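Long-range contacts in serine protease inhibitor 2 (Anopheles gambiae, PDB 3PZF), which inhibits the serine proteases CLIPB9, CLIPB10 and CLIPB4, thereby preventing phenoloxidase activation and restraining melanization in the mosquito hemolymph: residues A[373-377]-A[389-393]; A[102-106]-A[240-244]; A[190-194]-A[216-222]. Residue numbers count along the deposited sequence, not the author numbering.

Contact 1 (A[373-377]-A[389-393])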
ATOM      1  N   PRO A 373      -2.696 -17.832  -8.509  1.00 22.02           N
ATOM      2  CA  PRO A 373      -2.739 -16.574  -7.732  1.00 17.47           C
ATOM      3  C   PRO A 373      -1.589 -16.448  -6.721  1.00 18.45           C
ATOM      4  O   PRO A 373      -1.069 -17.445  -6.213  1.00 20.49           O
ATOM      5  CB  PRO A 373      -4.086 -16.661  -6.996  1.00 21.94           C
ATOM      6  CG  PRO A 373      -4.979 -17.399  -7.979  1.00 21.97           C
ATOM      7  CD  PRO A 373      -4.006 -18.505  -8.529  1.00 22.46           C
ATOM      8  N   PHE A 374      -1.177 -15.214  -6.470  1.00 16.87           N
ATOM      9  CA  PHE A 374      -0.051 -14.983  -5.563  1.00 17.63           C
ATOM     10  C   PHE A 374      -0.182 -13.642  -4.906  1.00 19.37           C
ATOM     11  O   PHE A 374      -1.004 -12.820  -5.317  1.00 18.82           O
ATOM     12  CB  PHE A 374       1.273 -15.073  -6.342  1.00 18.02           C
ATOM     13  CG  PHE A 374       1.379 -14.115  -7.515  1.00 19.11           C
ATOM     14  CD1 PHE A 374       1.010 -14.526  -8.808  1.00 19.55           C
ATOM     15  CD2 PHE A 374       1.889 -12.837  -7.345  1.00 19.29           C
ATOM     16  CE1 PHE A 374       1.144 -13.685  -9.879  1.00 21.00           C
ATOM     17  CE2 PHE A 374       2.026 -11.970  -8.422  1.00 19.96           C
ATOM     18  CZ  PHE A 374       1.628 -12.400  -9.710  1.00 20.81           C
ATOM     19  N   ILE A 375       0.630 -13.449  -3.858  1.00 19.49           N
ATOM     20  CA  ILE A 375       0.681 -12.203  -3.085  1.00 20.08           C
ATOM     21  C   ILE A 375       1.951 -11.491  -3.480  1.00 18.83           C
ATOM     22  O   ILE A 375       2.941 -12.140  -3.788  1.00 18.49           O
ATOM     23  CB  ILE A 375       0.734 -12.566  -1.588  1.00 20.16           C
ATOM     24  CG1 ILE A 375      -0.563 -13.316  -1.226  1.00 25.39           C
ATOM     25  CG2 ILE A 375       0.993 -11.284  -0.687  1.00 17.48           C
ATOM     26  CD1 ILE A 375      -0.453 -14.252   0.008  1.00 26.79           C
ATOM     27  N   PHE A 376       1.937 -10.160  -3.506  1.00 19.21           N
ATOM     28  CA  PHE A 376       3.163  -9.413  -3.705  1.00 15.21           C
ATOM     29  C   PHE A 376       3.178  -8.205  -2.770  1.00 17.78           C
ATOM     30  O   PHE A 376       2.124  -7.788  -2.253  1.00 19.03           O
ATOM     31  CB  PHE A 376       3.303  -8.957  -5.157  1.00 15.38           C
ATOM     32  CG  PHE A 376       2.231  -7.992  -5.599  1.00 15.89           C
ATOM     33  CD1 PHE A 376       1.052  -8.452  -6.212  1.00 16.81           C
ATOM     34  CD2 PHE A 376       2.401  -6.617  -5.433  1.00 16.83           C
ATOM     35  CE1 PHE A 376       0.050  -7.552  -6.602  1.00 17.55           C
ATOM     36  CE2 PHE A 376       1.399  -5.715  -5.834  1.00 18.92           C
ATOM     37  CZ  PHE A 376       0.227  -6.190  -6.421  1.00 18.68           C
ATOM     38  N   PHE A 377       4.370  -7.675  -2.521  1.00 18.24           N
ATOM     39  CA  PHE A 377       4.503  -6.422  -1.780  1.00 15.19           C
ATOM     40  C   PHE A 377       5.789  -5.711  -2.182  1.00 15.66           C
ATOM     41  O   PHE A 377       6.719  -6.335  -2.698  1.00 20.31           O
ATOM     42  CB  PHE A 377       4.371  -6.601  -0.242  1.00 15.32           C
ATOM     43  CG  PHE A 377       5.419  -7.470   0.405  1.00 17.85           C
ATOM     44  CD1 PHE A 377       5.238  -8.841   0.521  1.00 18.97           C
ATOM     45  CD2 PHE A 377       6.559  -6.899   0.981  1.00 20.63           C
ATOM     46  CE1 PHE A 377       6.201  -9.633   1.170  1.00 21.27           C
ATOM     47  CE2 PHE A 377       7.526  -7.709   1.616  1.00 18.25           C
ATOM     48  CZ  PHE A 377       7.324  -9.065   1.704  1.00 19.55           C
ATOM     49  N   ALA A 389       1.078  -3.511  -0.995  1.00 16.18           N
ATOM     50  CA  ALA A 389       0.766  -4.935  -0.770  1.00 17.30           C
ATOM     51  C   ALA A 389      -0.388  -5.285  -1.687  1.00 19.46           C
ATOM     52  O   ALA A 389      -1.277  -4.464  -1.909  1.00 17.03           O
ATOM     53  CB  ALA A 389       0.362  -5.190   0.661  1.00 18.46           C
ATOM     54  N   GLY A 390      -0.413  -6.496  -2.229  1.00 17.73           N
ATOM     55  CA  GLY A 390      -1.529  -6.805  -3.124  1.00 15.54           C
ATOM     56  C   GLY A 390      -1.572  -8.278  -3.419  1.00 14.39           C
ATOM     57  O   GLY A 390      -0.718  -9.063  -2.948  1.00 17.59           O
ATOM     58  N   LYS A 391      -2.570  -8.673  -4.209  1.00 17.93           N
ATOM     59  CA  LYS A 391      -2.589 -10.040  -4.687  1.00 18.48           C
ATOM     60  C   LYS A 391      -3.115 -10.047  -6.095  1.00 21.06           C
ATOM     61  O   LYS A 391      -3.810  -9.134  -6.525  1.00 20.22           O
ATOM     62  CB  LYS A 391      -3.454 -10.914  -3.787  1.00 19.79           C
ATOM     63  CG  LYS A 391      -4.889 -10.441  -3.704  1.00 24.36           C
ATOM     64  CD  LYS A 391      -5.775 -11.490  -3.078  1.00 25.17           C
ATOM     65  CE  LYS A 391      -7.234 -11.010  -3.108  1.00 29.87           C
ATOM     66  NZ  LYS A 391      -8.191 -12.055  -2.696  1.00 27.19           N
ATOM     67  N   ILE A 392      -2.725 -11.080  -6.824  1.00 17.88           N
ATOM     68  CA  ILE A 392      -3.179 -11.265  -8.195  1.00 18.80           C
ATOM     69  C   ILE A 392      -4.097 -12.466  -8.201  1.00 25.62           C
ATOM     70  O   ILE A 392      -3.684 -13.556  -7.850  1.00 21.31           O
ATOM     71  CB  ILE A 392      -1.971 -11.526  -9.103  1.00 16.84           C
ATOM     72  CG1 ILE A 392      -1.087 -10.277  -9.165  1.00 22.24           C
ATOM     73  CG2 ILE A 392      -2.399 -11.945 -10.521  1.00 20.51           C
ATOM     74  CD1 ILE A 392      -1.843  -9.002  -9.636  1.00 26.28           C
ATOM     75  N   GLU A 393      -5.358 -12.260  -8.568  1.00 20.73           N
ATOM     76  CA  GLU A 393      -6.296 -13.364  -8.783  1.00 22.33           C
ATOM     77  C   GLU A 393      -6.533 -13.627 -10.282  1.00 25.91           C
ATOM     78  O   GLU A 393      -6.903 -14.739 -10.686  1.00 28.01           O
ATOM     79  CB  GLU A 393      -7.637 -12.999  -8.133  1.00 28.06           C
ATOM     80  CG  GLU A 393      -7.617 -12.892  -6.624  1.00 28.83           C
ATOM     81  CD  GLU A 393      -7.660 -14.235  -5.925  1.00 40.77           C
ATOM     82  OE1 GLU A 393      -7.544 -15.299  -6.602  1.00 32.55           O
ATOM     83  OE2 GLU A 393      -7.802 -14.223  -4.685  1.00 32.40           O
TER
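This is a buried antiparallel strand pairing inside a β-hairpin, between strands 374-380 and 386-392 near the C-terminal end of the serpin chain. The axes of residues 374-377 and 389-392 approach to 4.6 Å, their directions 153° apart. F374 with I392 and F376 with G390 are the hydrogen-bonded pairs. In the latter, F376 N donates to G390 O (2.9 Å) and G390 N to F376 O (2.8 Å); in the former, I392 N to F374 O is 2.9 Å, while F374 N to I392 O is stretched to 3.3 Å and weak. The non-hydrogen-bonded pairs, I375 with K391 and F377 with A389, turn their side chains to the other face, where I375 meets helix 257-263. F374 and F376, both p, bring their ring ends nearer the partner strand. I392 CB sits 3.9 Å from the F374 ring centroid and G390 CA 4.0 Å from that of F376, both CH-pi contacts; a β-carbon on G390 would collide with F376 CZ. Within 389-393, K391 NZ forms a salt bridge with E393 OE2 (3.0 Å) and also donates to H37 O. Flanked by strands 244-251 and 41-43, the hairpin supplies two central strands of β-sheet B of the serpin fold.

Contact 2 (A[102-106]-A[240-244])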
ATOM      1  N   LYS A 102      17.178   9.718  -9.010  1.00 46.63           N
ATOM      2  CA  LYS A 102      17.198   9.509 -10.442  1.00 55.18           C
ATOM      3  C   LYS A 102      16.690   8.127 -10.824  1.00 51.19           C
ATOM      4  O   LYS A 102      16.332   7.890 -11.979  1.00 48.15           O
ATOM      5  CB  LYS A 102      18.623   9.700 -10.977  1.00 63.39           C
ATOM      6  N   ASP A 103      16.650   7.221  -9.852  1.00 41.67           N
ATOM      7  CA  ASP A 103      16.389   5.811 -10.147  1.00 38.99           C
ATOM      8  C   ASP A 103      14.925   5.412 -10.144  1.00 39.81           C
ATOM      9  O   ASP A 103      14.504   4.549 -10.914  1.00 39.11           O
ATOM     10  CB  ASP A 103      17.130   4.936  -9.151  1.00 42.84           C
ATOM     11  CG  ASP A 103      18.579   4.768  -9.508  1.00 52.65           C
ATOM     12  OD1 ASP A 103      18.861   4.348 -10.659  1.00 40.47           O
ATOM     13  OD2 ASP A 103      19.423   5.077  -8.642  1.00 51.67           O
ATOM     14  N   TYR A 104      14.147   6.009  -9.259  1.00 34.18           N
ATOM     15  CA  TYR A 104      12.721   5.717  -9.241  1.00 31.24           C
ATOM     16  C   TYR A 104      11.969   6.949  -8.778  1.00 27.74           C
ATOM     17  O   TYR A 104      12.565   7.916  -8.321  1.00 27.63           O
ATOM     18  CB  TYR A 104      12.436   4.524  -8.325  1.00 26.75           C
ATOM     19  CG  TYR A 104      12.635   4.794  -6.844  1.00 29.22           C
ATOM     20  CD1 TYR A 104      11.604   5.331  -6.082  1.00 39.14           C
ATOM     21  CD2 TYR A 104      13.851   4.506  -6.209  1.00 33.13           C
ATOM     22  CE1 TYR A 104      11.764   5.571  -4.737  1.00 33.97           C
ATOM     23  CE2 TYR A 104      14.024   4.749  -4.857  1.00 39.55           C
ATOM     24  CZ  TYR A 104      12.974   5.283  -4.129  1.00 37.58           C
ATOM     25  OH  TYR A 104      13.102   5.539  -2.785  1.00 41.98           O
ATOM     26  N   ASP A 105      10.658   6.892  -8.913  1.00 29.33           N
ATOM     27  CA  ASP A 105       9.783   7.988  -8.550  1.00 29.90           C
ATOM     28  C   ASP A 105       8.688   7.371  -7.711  1.00 31.40           C
ATOM     29  O   ASP A 105       7.899   6.567  -8.201  1.00 28.62           O
ATOM     30  CB  ASP A 105       9.210   8.594  -9.817  1.00 35.88           C
ATOM     31  CG  ASP A 105       8.627   9.954  -9.595  1.00 56.11           C
ATOM     32  OD1 ASP A 105       8.521  10.377  -8.423  1.00 62.56           O
ATOM     33  OD2 ASP A 105       8.276  10.600 -10.600  1.00 65.36           O
ATOM     34  N   LEU A 106       8.647   7.720  -6.434  1.00 29.75           N
ATOM     35  CA  LEU A 106       7.576   7.238  -5.589  1.00 22.05           C
ATOM     36  C   LEU A 106       6.926   8.423  -4.894  1.00 28.12           C
ATOM     37  O   LEU A 106       7.622   9.246  -4.295  1.00 27.44           O
ATOM     38  CB  LEU A 106       8.108   6.236  -4.587  1.00 22.91           C
ATOM     39  CG  LEU A 106       6.984   5.460  -3.868  1.00 29.13           C
ATOM     40  CD1 LEU A 106       7.459   4.088  -3.448  1.00 31.12           C
ATOM     41  CD2 LEU A 106       6.471   6.253  -2.657  1.00 29.31           C
ATOM     42  N   ARG A 240      16.158  -0.738  -9.193  1.00 25.38           N
ATOM     43  CA  ARG A 240      17.343   0.117  -9.136  1.00 29.09           C
ATOM     44  C   ARG A 240      17.136   1.221  -8.107  1.00 28.70           C
ATOM     45  O   ARG A 240      16.027   1.719  -7.937  1.00 25.66           O
ATOM     46  CB  ARG A 240      17.629   0.738 -10.504  1.00 29.96           C
ATOM     47  CG  ARG A 240      17.894  -0.301 -11.589  1.00 34.53           C
ATOM     48  CD  ARG A 240      18.497   0.291 -12.842  1.00 39.14           C
ATOM     49  NE  ARG A 240      18.677  -0.770 -13.833  1.00 57.89           N
ATOM     50  CZ  ARG A 240      19.729  -1.588 -13.886  1.00 61.72           C
ATOM     51  NH1 ARG A 240      20.728  -1.462 -13.013  1.00 63.16           N
ATOM     52  NH2 ARG A 240      19.785  -2.533 -14.822  1.00 48.92           N
ATOM     53  N   GLY A 241      18.209   1.587  -7.418  1.00 29.05           N
ATOM     54  CA  GLY A 241      18.145   2.639  -6.419  1.00 28.57           C
ATOM     55  C   GLY A 241      18.638   2.215  -5.042  1.00 32.86           C
ATOM     56  O   GLY A 241      18.738   3.048  -4.137  1.00 36.56           O
ATOM     57  N   ASN A 242      18.934   0.928  -4.892  1.00 28.01           N
ATOM     58  CA  ASN A 242      19.362   0.338  -3.619  1.00 37.76           C
ATOM     59  C   ASN A 242      18.417   0.636  -2.481  1.00 37.54           C
ATOM     60  O   ASN A 242      18.856   0.893  -1.350  1.00 37.43           O
ATOM     61  CB  ASN A 242      20.763   0.818  -3.231  1.00 41.05           C
ATOM     62  CG  ASN A 242      21.831   0.291  -4.159  1.00 55.58           C
ATOM     63  OD1 ASN A 242      22.646   1.054  -4.674  1.00 61.29           O
ATOM     64  ND2 ASN A 242      21.822  -1.022  -4.396  1.00 60.62           N
ATOM     65  N   LYS A 243      17.124   0.617  -2.758  1.00 31.07           N
ATOM     66  CA  LYS A 243      16.156   0.908  -1.710  1.00 24.78           C
ATOM     67  C   LYS A 243      14.932   0.017  -1.731  1.00 30.21           C
ATOM     68  O   LYS A 243      14.501  -0.455  -0.674  1.00 25.14           O
ATOM     69  CB  LYS A 243      15.698   2.356  -1.769  1.00 32.28           C
ATOM     70  CG  LYS A 243      14.601   2.634  -0.774  1.00 38.67           C
ATOM     71  CD  LYS A 243      14.674   4.045  -0.242  1.00 44.83           C
ATOM     72  CE  LYS A 243      15.926   4.267   0.575  1.00 38.37           C
ATOM     73  NZ  LYS A 243      16.119   5.714   0.790  1.00 50.60           N
ATOM     74  N   LEU A 244      14.357  -0.191  -2.915  1.00 22.93           N
ATOM     75  CA  LEU A 244      13.073  -0.861  -3.021  1.00 21.24           C
ATOM     76  C   LEU A 244      13.220  -2.235  -3.670  1.00 26.96           C
ATOM     77  O   LEU A 244      14.097  -2.449  -4.516  1.00 22.88           O
ATOM     78  CB  LEU A 244      12.108  -0.043  -3.889  1.00 19.07           C
ATOM     79  CG  LEU A 244      11.795   1.360  -3.359  1.00 28.36           C
ATOM     80  CD1 LEU A 244      10.865   2.025  -4.344  1.00 25.40           C
ATOM     81  CD2 LEU A 244      11.160   1.276  -1.982  1.00 26.56           C
TER
HETATM   82  O   HOH W   1      14.123   2.059 -10.000  1.00 30.70           O
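Y104 lays the face of its ring over the L244 side chain: L244 CD1 stands 3.8 Å from the Y104 ring centroid and 14° off its normal, a CH-pi contact whose closest pair is Y104 CE1 to L244 CD1 at 3.7 Å. The same L244 CD1 methyl touches L106 CD1 at 4.1 Å, so one leucine branch serves two residues of the facing segment; F185 of strand 177-188 adds to this apolar cluster. The phenol reaches on past K243, with Y104 OH 3.3 Å from K243 CD, and is hydrogen-bonded to A97 O, while K243 NZ bonds S96 O; both side chains thus meet the C-terminal end of helix 83-98. In serpin terms, segment 102-106, on the β-sheet A strand 105-115, is packed against the tight connection between strands 232-238 and 244-251 of β-sheet B. Direct polar bonding between the segments is replaced by a water, which donates to D103 O (2.7 Å) and to R240 O (2.8 Å). D103 covers the turn, D103 CB lying 3.6 Å from R240 O and D103 OD2 3.5 Å from G241 CA. Lacking a side chain, G241 can adopt a phi of 125°, at which a β-carbon would jam against R240 O and crowd Y104 and D103. The R240 guanidinium leads away and forms a salt bridge with E353, which lies between the hinge region and the inferred reactive bond, K359-F360.

Contact 3 (A[190-194]-A[216-222]); sequences TYPFP and MEQNGQF
An irregular segment, 190-194, runs alongside strand 216-222 without pairing with it as a β-strand. The CA 191-194 and CA 216-222 directions differ by 153°, and the CA register is F193 opposite Q218 (5.6 Å) and Y191 opposite G220 (7.7 Å). T190 is near helical (-60/-35) and Y191 extended (-123/91); P192, F193 and P194 then take polyproline-like angles, phi -58° to -76° and psi 144° to 153°. The strand is extended throughout.

Packing centres on F193 (chi1 m, chi2 -101°). M216 (p, t, t) covers one ring face, SD 4.1 Å from the F193 centroid (Met-aromatic) and CG 4.0 Å (CH-pi). Q218 NE2 lies over the opposite face, 3.5 Å from F193 CD2, and E217 C lies at the edge, 3.5 Å from F193 CD1. P194 CD rests 3.2 Å from E217 O. Farther along, Y191 CD2 meets F222 CE1 at 3.8 Å, both residues chi1 m, planes at 84° and centroids 5.9 Å apart.

The one direct hydrogen bond runs from Q218 NE2 to Y191 O (3.0 Å, 171°), with Q218 in p, t and chi3 -69°. Two waters add bridges: one donates to P192 O (3.0 Å) and Q218 OE1 (3.2 Å); another is hydrogen-bonded to P194 O (2.7 Å) and accepts from E217 N (2.9 Å).

The site adjoins the serpin breach: F193 shares a backbone hydrogen bond with E343, the residue preceding the hinge region. With one glutamine, two waters and a sandwiched ring, 190-194 meets 216-222 through side chains and solvent, with no backbone-to-backbone pairing between them.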
ATOM      1  N   THR A 190      16.336  -4.022 -11.300  1.00 21.83           N
ATOM      2  CA  THR A 190      17.771  -4.178 -11.431  1.00 22.79           C
ATOM      3  C   THR A 190      18.065  -5.228 -12.527  1.00 29.66           C
ATOM      4  O   THR A 190      19.016  -5.111 -13.297  1.00 25.79           O
ATOM      5  CB  THR A 190      18.371  -4.626 -10.101  1.00 29.43           C
ATOM      6  OG1 THR A 190      17.997  -3.680  -9.081  1.00 26.39           O
ATOM      7  CG2 THR A 190      19.898  -4.736 -10.205  1.00 33.91           C
ATOM      8  N   TYR A 191      17.211  -6.237 -12.614  1.00 21.19           N
ATOM      9  CA  TYR A 191      17.412  -7.333 -13.575  1.00 26.76           C
ATOM     10  C   TYR A 191      16.164  -7.426 -14.471  1.00 27.40           C
ATOM     11  O   TYR A 191      15.205  -8.096 -14.143  1.00 25.77           O
ATOM     12  CB  TYR A 191      17.650  -8.649 -12.845  1.00 26.44           C
ATOM     13  CG  TYR A 191      18.870  -8.582 -11.940  1.00 25.28           C
ATOM     14  CD1 TYR A 191      20.143  -8.499 -12.492  1.00 35.24           C
ATOM     15  CD2 TYR A 191      18.735  -8.531 -10.561  1.00 25.87           C
ATOM     16  CE1 TYR A 191      21.267  -8.410 -11.688  1.00 46.52           C
ATOM     17  CE2 TYR A 191      19.866  -8.441  -9.742  1.00 32.59           C
ATOM     18  CZ  TYR A 191      21.117  -8.385 -10.319  1.00 40.43           C
ATOM     19  OH  TYR A 191      22.226  -8.283  -9.519  1.00 42.58           O
ATOM     20  N   PRO A 192      16.178  -6.716 -15.593  1.00 23.05           N
ATOM     21  CA  PRO A 192      14.939  -6.698 -16.397  1.00 25.88           C
ATOM     22  C   PRO A 192      14.756  -8.033 -17.123  1.00 22.06           C
ATOM     23  O   PRO A 192      15.758  -8.717 -17.399  1.00 28.15           O
ATOM     24  CB  PRO A 192      15.195  -5.586 -17.420  1.00 31.02           C
ATOM     25  CG  PRO A 192      16.697  -5.444 -17.482  1.00 31.47           C
ATOM     26  CD  PRO A 192      17.194  -5.773 -16.091  1.00 30.42           C
ATOM     27  N   PHE A 193      13.511  -8.393 -17.416  1.00 25.00           N
ATOM     28  CA  PHE A 193      13.232  -9.575 -18.254  1.00 25.22           C
ATOM     29  C   PHE A 193      13.480  -9.334 -19.723  1.00 27.63           C
ATOM     30  O   PHE A 193      13.226  -8.237 -20.235  1.00 27.44           O
ATOM     31  CB  PHE A 193      11.766  -9.966 -18.091  1.00 22.21           C
ATOM     32  CG  PHE A 193      11.417 -10.412 -16.695  1.00 22.13           C
ATOM     33  CD1 PHE A 193      11.314 -11.772 -16.405  1.00 26.03           C
ATOM     34  CD2 PHE A 193      11.219  -9.493 -15.677  1.00 20.23           C
ATOM     35  CE1 PHE A 193      10.973 -12.202 -15.146  1.00 25.42           C
ATOM     36  CE2 PHE A 193      10.880  -9.915 -14.400  1.00 25.11           C
ATOM     37  CZ  PHE A 193      10.781 -11.286 -14.126  1.00 24.11           C
ATOM     38  N   PRO A 194      13.934 -10.374 -20.443  1.00 25.03           N
ATOM     39  CA  PRO A 194      13.953 -10.266 -21.904  1.00 37.09           C
ATOM     40  C   PRO A 194      12.532  -9.984 -22.404  1.00 36.62           C
ATOM     41  O   PRO A 194      11.574 -10.477 -21.809  1.00 37.84           O
ATOM     42  CB  PRO A 194      14.401 -11.656 -22.359  1.00 41.12           C
ATOM     43  CG  PRO A 194      15.013 -12.298 -21.175  1.00 43.33           C
ATOM     44  CD  PRO A 194      14.369 -11.702 -19.968  1.00 30.33           C
ATOM     45  N   MET A 216       6.329 -13.100 -18.672  1.00 22.57           N
ATOM     46  CA  MET A 216       7.724 -12.752 -18.920  1.00 23.90           C
ATOM     47  C   MET A 216       8.564 -13.742 -18.127  1.00 23.05           C
ATOM     48  O   MET A 216       8.117 -14.217 -17.095  1.00 22.71           O
ATOM     49  CB  MET A 216       8.022 -11.325 -18.465  1.00 25.65           C
ATOM     50  CG  MET A 216       7.527 -11.016 -17.095  1.00 20.82           C
ATOM     51  SD  MET A 216       7.656  -9.217 -16.840  1.00 24.29           S
ATOM     52  CE  MET A 216       7.208  -9.139 -15.134  1.00 24.48           C
ATOM     53  N   GLU A 217       9.737 -14.092 -18.652  1.00 23.61           N
ATOM     54  CA  GLU A 217      10.567 -15.179 -18.102  1.00 22.52           C
ATOM     55  C   GLU A 217      12.014 -14.767 -18.143  1.00 22.47           C
ATOM     56  O   GLU A 217      12.455 -14.185 -19.138  1.00 27.09           O
ATOM     57  CB  GLU A 217      10.411 -16.443 -18.968  1.00 22.88           C
ATOM     58  CG  GLU A 217       8.979 -16.899 -19.107  1.00 32.31           C
ATOM     59  CD  GLU A 217       8.826 -18.046 -20.100  1.00 36.06           C
ATOM     60  OE1 GLU A 217       9.626 -19.016 -20.047  1.00 32.45           O
ATOM     61  OE2 GLU A 217       7.912 -17.958 -20.941  1.00 31.40           O
ATOM     62  N   GLN A 218      12.756 -15.037 -17.064  1.00 21.97           N
ATOM     63  CA  GLN A 218      14.211 -14.935 -17.139  1.00 24.81           C
ATOM     64  C   GLN A 218      14.900 -15.915 -16.215  1.00 26.54           C
ATOM     65  O   GLN A 218      14.270 -16.463 -15.316  1.00 23.25           O
ATOM     66  CB  GLN A 218      14.670 -13.523 -16.746  1.00 25.37           C
ATOM     67  CG  GLN A 218      14.534 -13.212 -15.263  1.00 25.61           C
ATOM     68  CD  GLN A 218      15.138 -11.853 -14.975  1.00 28.81           C
ATOM     69  OE1 GLN A 218      16.338 -11.701 -15.064  1.00 28.25           O
ATOM     70  NE2 GLN A 218      14.304 -10.850 -14.746  1.00 22.48           N
ATOM     71  N   ASN A 219      16.204 -16.100 -16.438  1.00 24.52           N
ATOM     72  CA  ASN A 219      17.093 -16.766 -15.489  1.00 25.03           C
ATOM     73  C   ASN A 219      17.902 -15.704 -14.773  1.00 32.86           C
ATOM     74  O   ASN A 219      18.490 -14.834 -15.417  1.00 35.36           O
ATOM     75  CB  ASN A 219      18.091 -17.647 -16.229  1.00 34.11           C
ATOM     76  CG  ASN A 219      17.430 -18.784 -16.934  1.00 35.95           C
ATOM     77  OD1 ASN A 219      16.798 -19.620 -16.286  1.00 39.38           O
ATOM     78  ND2 ASN A 219      17.570 -18.842 -18.270  1.00 35.32           N
ATOM     79  N   GLY A 220      17.970 -15.778 -13.453  1.00 30.27           N
ATOM     80  CA  GLY A 220      18.826 -14.855 -12.736  1.00 30.19           C
ATOM     81  C   GLY A 220      19.200 -15.335 -11.359  1.00 35.85           C
ATOM     82  O   GLY A 220      18.812 -16.415 -10.933  1.00 31.55           O
ATOM     83  N   GLN A 221      19.987 -14.514 -10.675  1.00 33.19           N
ATOM     84  CA  GLN A 221      20.373 -14.771  -9.295  1.00 34.60           C
ATOM     85  C   GLN A 221      19.486 -13.912  -8.415  1.00 29.66           C
ATOM     86  O   GLN A 221      19.568 -12.678  -8.467  1.00 29.02           O
ATOM     87  CB  GLN A 221      21.833 -14.375  -9.091  1.00 42.35           C
ATOM     88  CG  GLN A 221      22.800 -15.083 -10.045  1.00 56.73           C
ATOM     89  CD  GLN A 221      23.164 -16.504  -9.609  1.00 73.09           C
ATOM     90  OE1 GLN A 221      24.041 -17.138 -10.208  1.00 82.72           O
ATOM     91  NE2 GLN A 221      22.505 -17.007  -8.567  1.00 74.37           N
ATOM     92  N   PHE A 222      18.621 -14.545  -7.626  1.00 26.42           N
ATOM     93  CA  PHE A 222      17.681 -13.803  -6.782  1.00 23.68           C
ATOM     94  C   PHE A 222      17.556 -14.450  -5.404  1.00 25.93           C
ATOM     95  O   PHE A 222      17.638 -15.655  -5.271  1.00 27.09           O
ATOM     96  CB  PHE A 222      16.280 -13.791  -7.394  1.00 21.70           C
ATOM     97  CG  PHE A 222      16.229 -13.278  -8.817  1.00 24.02           C
ATOM     98  CD1 PHE A 222      16.274 -11.900  -9.069  1.00 25.46           C
ATOM     99  CD2 PHE A 222      16.105 -14.157  -9.887  1.00 25.49           C
ATOM    100  CE1 PHE A 222      16.226 -11.412 -10.381  1.00 28.41           C
ATOM    101  CE2 PHE A 222      16.066 -13.687 -11.192  1.00 33.20           C
ATOM    102  CZ  PHE A 222      16.113 -12.313 -11.441  1.00 29.25           C
TER
HETATM  103  O   HOH W   2      18.421  -9.494 -16.142  1.00 38.08           O
HETATM  104  O   HOH W   3      10.121 -12.572 -21.079  1.00 28.70           O

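From the N terminus, contact 2 opens at 102-106, on strand 105-115, and closes at 240-244 across 133 intervening residues. Nested within that large loop, contact 3 opens at 190-194 and closes across 21 residues at 216-222. The two are neighbours in space, R240 NH2 packing 3.1 Å from T190 O, so outer and inner closures meet. Contact 1 follows in series, closing 11 residues between 373-377 and 389-393; its centre is about 21 Å from that of contact 2 and 19 Å from that of contact 3. Together they exemplify long and short closures converging on one connected β-framework: sheet A to sheet B, a loop to strand 211-227, and a C-terminal hairpin.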